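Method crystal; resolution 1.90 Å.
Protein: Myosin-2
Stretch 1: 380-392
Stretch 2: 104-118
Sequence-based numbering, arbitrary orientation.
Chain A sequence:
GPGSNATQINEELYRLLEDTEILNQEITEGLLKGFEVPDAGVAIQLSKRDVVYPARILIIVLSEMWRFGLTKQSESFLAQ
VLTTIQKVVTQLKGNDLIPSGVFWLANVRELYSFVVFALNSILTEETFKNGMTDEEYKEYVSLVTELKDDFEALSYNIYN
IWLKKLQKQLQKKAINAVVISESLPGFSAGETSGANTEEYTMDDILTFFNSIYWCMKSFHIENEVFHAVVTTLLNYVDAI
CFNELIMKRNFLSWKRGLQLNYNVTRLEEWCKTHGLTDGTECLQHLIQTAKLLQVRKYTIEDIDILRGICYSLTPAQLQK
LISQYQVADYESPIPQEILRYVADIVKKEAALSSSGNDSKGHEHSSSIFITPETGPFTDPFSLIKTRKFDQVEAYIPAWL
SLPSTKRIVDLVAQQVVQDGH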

# COMPACT_ATOMS: atom_id res chain seq x y z
N PRO A 380 -2.61 -0.40 8.34
CA PRO A 380 -4.07 -0.21 8.45
C PRO A 380 -4.76 -1.54 8.82
O PRO A 380 -5.85 -1.51 9.35
CB PRO A 380 -4.49 0.27 7.06
CG PRO A 380 -3.43 -0.33 6.14
CD PRO A 380 -2.14 -0.28 6.94
N PHE A 381 -4.12 -2.66 8.51
CA PHE A 381 -4.64 -3.99 8.99
C PHE A 381 -4.77 -4.06 10.50
O PHE A 381 -5.63 -4.77 11.05
CB PHE A 381 -3.73 -5.12 8.53
CG PHE A 381 -3.86 -5.45 7.08
CD1 PHE A 381 -4.96 -6.15 6.61
CD2 PHE A 381 -2.91 -5.01 6.16
CE1 PHE A 381 -5.10 -6.46 5.25
CE2 PHE A 381 -3.05 -5.30 4.79
CZ PHE A 381 -4.14 -6.03 4.34
N SER A 382 -3.86 -3.37 11.19
CA SER A 382 -3.77 -3.52 12.64
C SER A 382 -4.97 -2.81 13.31
O SER A 382 -5.20 -2.97 14.53
CB SER A 382 -2.45 -2.97 13.18
OG SER A 382 -2.50 -1.54 13.21
N LEU A 383 -5.70 -2.03 12.52
CA LEU A 383 -6.79 -1.22 13.05
C LEU A 383 -8.14 -1.90 12.90
O LEU A 383 -9.15 -1.37 13.34
CB LEU A 383 -6.85 0.15 12.35
CG LEU A 383 -5.56 0.97 12.40
CD1 LEU A 383 -5.81 2.28 11.61
CD2 LEU A 383 -5.15 1.28 13.81
N ILE A 384 -8.17 -3.04 12.22
CA ILE A 384 -9.45 -3.68 12.00
C ILE A 384 -9.45 -5.11 12.55
O ILE A 384 -8.39 -5.75 12.73
CB ILE A 384 -9.82 -3.70 10.51
CG1 ILE A 384 -8.91 -4.63 9.75
CG2 ILE A 384 -9.70 -2.27 9.88
CD1 ILE A 384 -9.16 -4.58 8.27
N LYS A 385 -10.66 -5.59 12.82
CA LYS A 385 -10.88 -6.89 13.45
C LYS A 385 -10.32 -7.95 12.55
O LYS A 385 -10.42 -7.83 11.33
CB LYS A 385 -12.37 -7.11 13.68
N THR A 386 -9.72 -8.98 13.12
CA THR A 386 -9.12 -10.02 12.30
C THR A 386 -10.15 -10.93 11.67
O THR A 386 -11.33 -10.96 12.07
CB THR A 386 -8.12 -10.89 13.09
OG1 THR A 386 -8.76 -11.50 14.22
CG2 THR A 386 -7.00 -10.03 13.59
N ARG A 387 -9.68 -11.66 10.67
CA ARG A 387 -10.50 -12.63 9.94
C ARG A 387 -10.98 -13.76 10.87
O ARG A 387 -10.18 -14.55 11.39
CB ARG A 387 -9.68 -13.16 8.74
CG ARG A 387 -9.08 -12.02 7.85
CD ARG A 387 -8.26 -12.55 6.62
NE ARG A 387 -8.11 -11.48 5.62
CZ ARG A 387 -7.30 -11.49 4.55
NH1 ARG A 387 -6.50 -12.52 4.29
NH2 ARG A 387 -7.28 -10.43 3.73
N LYS A 388 -12.28 -13.80 11.14
CA LYS A 388 -12.82 -14.91 11.96
C LYS A 388 -12.55 -16.22 11.25
O LYS A 388 -12.83 -16.35 10.06
CB LYS A 388 -14.32 -14.73 12.22
CG LYS A 388 -14.68 -13.38 12.85
CD LYS A 388 -13.93 -13.12 14.16
CE LYS A 388 -14.57 -13.85 15.35
NZ LYS A 388 -14.11 -13.29 16.66
N PHE A 389 -11.98 -17.19 11.95
CA PHE A 389 -11.51 -18.39 11.26
C PHE A 389 -12.51 -19.52 11.27
O PHE A 389 -12.88 -20.05 12.31
CB PHE A 389 -10.19 -18.86 11.85
CG PHE A 389 -9.04 -18.62 10.93
CD1 PHE A 389 -8.57 -19.64 10.12
CD2 PHE A 389 -8.49 -17.34 10.81
CE1 PHE A 389 -7.53 -19.40 9.23
CE2 PHE A 389 -7.46 -17.10 9.91
CZ PHE A 389 -6.98 -18.13 9.13
N ASP A 390 -12.96 -19.88 10.07
CA ASP A 390 -13.74 -21.09 9.90
C ASP A 390 -12.79 -22.10 9.30
O ASP A 390 -12.05 -21.78 8.36
CB ASP A 390 -14.97 -20.85 9.01
N GLN A 391 -12.77 -23.30 9.86
CA GLN A 391 -11.82 -24.32 9.45
C GLN A 391 -12.09 -24.73 8.01
O GLN A 391 -13.16 -25.26 7.71
CB GLN A 391 -11.90 -25.52 10.39
CG GLN A 391 -11.49 -25.20 11.83
CD GLN A 391 -10.04 -25.56 12.12
OE1 GLN A 391 -9.70 -26.74 12.24
NE2 GLN A 391 -9.19 -24.55 12.24
N VAL A 392 -11.14 -24.47 7.12
CA VAL A 392 -11.32 -24.79 5.71
C VAL A 392 -10.56 -26.07 5.31
O VAL A 392 -9.43 -26.30 5.74
CB VAL A 392 -10.85 -23.63 4.79
CG1 VAL A 392 -11.13 -23.95 3.33
CG2 VAL A 392 -11.54 -22.34 5.17
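Stretch 2, residues 104-118: WLANVRELYSFVVFA

Stretch 2 is part of a longer helix, lying along an extended loop that follows the short 3-10 turn 380-383. The two stretches run in the same sense: Phe 381 lies nearest Arg 109, Thr 386 nearest Ser 113 and Phe 389 nearest Phe 117. Together they bury 856 Å². At the turn, the Phe 381 ring rests against the helix, its CE2 3.9 Å from Leu 105 CB and its CD1 3.5 Å from Arg 109 CD. Arg 109 reaches into the bend of stretch 1: Phe 381 O lies over one face of its guanidinium and Thr 386 CG2 over the opposite face, while Arg 109 NH2 makes weak hydrogen bonds to Ile 384 O (2.7 Å) and Lys 385 O (3.3 Å). The backbones come nearest of the three register pairs at Thr 386 and Ser 113 (CA to CA 5.2 Å); Ser 113 OG accepts a weak hydrogen bond from Arg 387 N (3.2 Å). Arg 387 extends back along the helix, its NH1 meeting Ala 106 O (2.9 Å, weak) and forming a salt bridge with Glu 110 OE1 (3.4 Å). Farther on, Phe 389, the most covered residue of stretch 1, sets its ring in a hollow lined by Glu 110, Ser 113, Phe 114 and Phe 117: its CE2 approaches Phe 114 N to 3.2 Å, its ring face receives the Phe 114 edge, and its CB packs over the Phe 117 ring, 3.7 Å from Phe 117 CG.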

# COMPACT_ATOMS: atom_id res chain seq x y z
N TRP A 104 0.94 -10.76 -0.81
CA TRP A 104 1.61 -11.07 0.45
C TRP A 104 0.91 -10.41 1.64
O TRP A 104 0.86 -10.99 2.71
CB TRP A 104 3.11 -10.71 0.40
CG TRP A 104 3.83 -11.78 -0.33
CD1 TRP A 104 4.41 -11.71 -1.55
CD2 TRP A 104 3.95 -13.14 0.10
NE1 TRP A 104 4.91 -12.92 -1.91
CE2 TRP A 104 4.63 -13.83 -0.92
CE3 TRP A 104 3.54 -13.84 1.24
CZ2 TRP A 104 4.92 -15.19 -0.83
CZ3 TRP A 104 3.81 -15.21 1.32
CH2 TRP A 104 4.50 -15.86 0.29
N LEU A 105 0.37 -9.21 1.45
CA LEU A 105 -0.43 -8.61 2.52
C LEU A 105 -1.61 -9.52 2.88
O LEU A 105 -1.94 -9.69 4.07
CB LEU A 105 -0.95 -7.21 2.09
CG LEU A 105 0.16 -6.11 2.03
CD1 LEU A 105 -0.42 -4.79 1.41
CD2 LEU A 105 0.74 -5.84 3.42
N ALA A 106 -2.28 -10.06 1.86
CA ALA A 106 -3.44 -10.93 2.11
C ALA A 106 -2.99 -12.16 2.92
O ALA A 106 -3.66 -12.58 3.89
CB ALA A 106 -4.06 -11.37 0.82
N ASN A 107 -1.86 -12.72 2.52
CA ASN A 107 -1.41 -13.98 3.14
C ASN A 107 -0.94 -13.79 4.57
O ASN A 107 -1.23 -14.61 5.46
CB ASN A 107 -0.32 -14.62 2.28
CG ASN A 107 -0.92 -15.49 1.22
OD1 ASN A 107 -1.28 -16.67 1.47
ND2 ASN A 107 -1.15 -14.90 0.04
N VAL A 108 -0.23 -12.70 4.81
CA VAL A 108 0.24 -12.42 6.17
C VAL A 108 -0.96 -12.06 7.04
O VAL A 108 -1.04 -12.45 8.23
CB VAL A 108 1.31 -11.31 6.18
CG1 VAL A 108 1.60 -10.86 7.60
CG2 VAL A 108 2.60 -11.84 5.51
N ARG A 109 -1.95 -11.37 6.47
CA ARG A 109 -3.17 -11.12 7.25
C ARG A 109 -3.86 -12.44 7.61
O ARG A 109 -4.44 -12.59 8.70
CB ARG A 109 -4.16 -10.22 6.49
CG ARG A 109 -5.39 -9.86 7.33
CD ARG A 109 -4.97 -9.08 8.58
NE ARG A 109 -6.14 -8.53 9.30
CZ ARG A 109 -6.05 -7.87 10.46
NH1 ARG A 109 -4.84 -7.69 11.04
NH2 ARG A 109 -7.16 -7.42 11.05
N GLU A 110 -3.84 -13.39 6.68
CA GLU A 110 -4.52 -14.66 6.97
C GLU A 110 -3.77 -15.41 8.10
O GLU A 110 -4.36 -16.03 8.97
CB GLU A 110 -4.59 -15.53 5.71
CG GLU A 110 -5.30 -16.88 5.89
CD GLU A 110 -6.81 -16.73 5.82
OE1 GLU A 110 -7.28 -15.58 5.64
OE2 GLU A 110 -7.50 -17.75 5.91
N LEU A 111 -2.44 -15.34 8.07
CA LEU A 111 -1.60 -15.99 9.08
C LEU A 111 -1.82 -15.35 10.44
O LEU A 111 -1.96 -16.02 11.46
CB LEU A 111 -0.13 -15.88 8.70
CG LEU A 111 0.34 -16.78 7.56
CD1 LEU A 111 1.75 -16.39 7.07
CD2 LEU A 111 0.29 -18.28 8.04
N TYR A 112 -1.84 -14.02 10.46
CA TYR A 112 -1.97 -13.32 11.72
C TYR A 112 -3.33 -13.64 12.30
O TYR A 112 -3.48 -13.94 13.48
CB TYR A 112 -1.77 -11.80 11.51
CG TYR A 112 -2.06 -11.00 12.78
CD1 TYR A 112 -1.15 -11.00 13.84
CD2 TYR A 112 -3.25 -10.30 12.93
CE1 TYR A 112 -1.42 -10.31 15.03
CE2 TYR A 112 -3.52 -9.58 14.10
CZ TYR A 112 -2.61 -9.60 15.16
OH TYR A 112 -2.86 -8.88 16.31
N SER A 113 -4.33 -13.66 11.43
CA SER A 113 -5.68 -13.93 11.87
C SER A 113 -5.79 -15.35 12.43
O SER A 113 -6.51 -15.60 13.39
CB SER A 113 -6.67 -13.72 10.71
OG SER A 113 -6.56 -12.37 10.20
N PHE A 114 -5.06 -16.27 11.82
CA PHE A 114 -5.06 -17.62 12.36
C PHE A 114 -4.46 -17.66 13.77
O PHE A 114 -4.96 -18.35 14.64
CB PHE A 114 -4.28 -18.59 11.48
CG PHE A 114 -4.11 -19.93 12.15
CD1 PHE A 114 -5.20 -20.75 12.32
CD2 PHE A 114 -2.90 -20.31 12.70
CE1 PHE A 114 -5.09 -21.98 13.00
CE2 PHE A 114 -2.78 -21.54 13.38
CZ PHE A 114 -3.88 -22.35 13.53
N VAL A 115 -3.34 -16.97 13.96
CA VAL A 115 -2.64 -17.05 15.24
C VAL A 115 -3.50 -16.43 16.32
O VAL A 115 -3.60 -16.96 17.43
CB VAL A 115 -1.25 -16.37 15.15
CG1 VAL A 115 -0.57 -16.32 16.50
CG2 VAL A 115 -0.39 -17.15 14.15
N VAL A 116 -4.17 -15.33 15.99
CA VAL A 116 -5.11 -14.71 16.93
C VAL A 116 -6.19 -15.69 17.29
O VAL A 116 -6.56 -15.84 18.46
CB VAL A 116 -5.74 -13.41 16.33
CG1 VAL A 116 -6.95 -12.96 17.17
CG2 VAL A 116 -4.68 -12.35 16.25
N PHE A 117 -6.69 -16.39 16.28
CA PHE A 117 -7.73 -17.37 16.51
C PHE A 117 -7.20 -18.49 17.40
O PHE A 117 -7.91 -18.98 18.30
CB PHE A 117 -8.25 -17.94 15.18
CG PHE A 117 -8.97 -19.25 15.33
CD1 PHE A 117 -10.29 -19.29 15.73
CD2 PHE A 117 -8.30 -20.45 15.10
CE1 PHE A 117 -10.95 -20.48 15.87
CE2 PHE A 117 -8.97 -21.66 15.25
CZ PHE A 117 -10.29 -21.67 15.64
N ALA A 118 -5.96 -18.91 17.14
CA ALA A 118 -5.43 -20.09 17.87
C ALA A 118 -5.16 -19.72 19.32
O ALA A 118 -5.37 -20.50 20.23
CB ALA A 118 -4.17 -20.58 17.22
O HOH W 1 -5.62 -6.35 13.80
O HOH W 2 -8.59 -8.53 8.71
O HOH W 3 -8.97 -14.20 13.88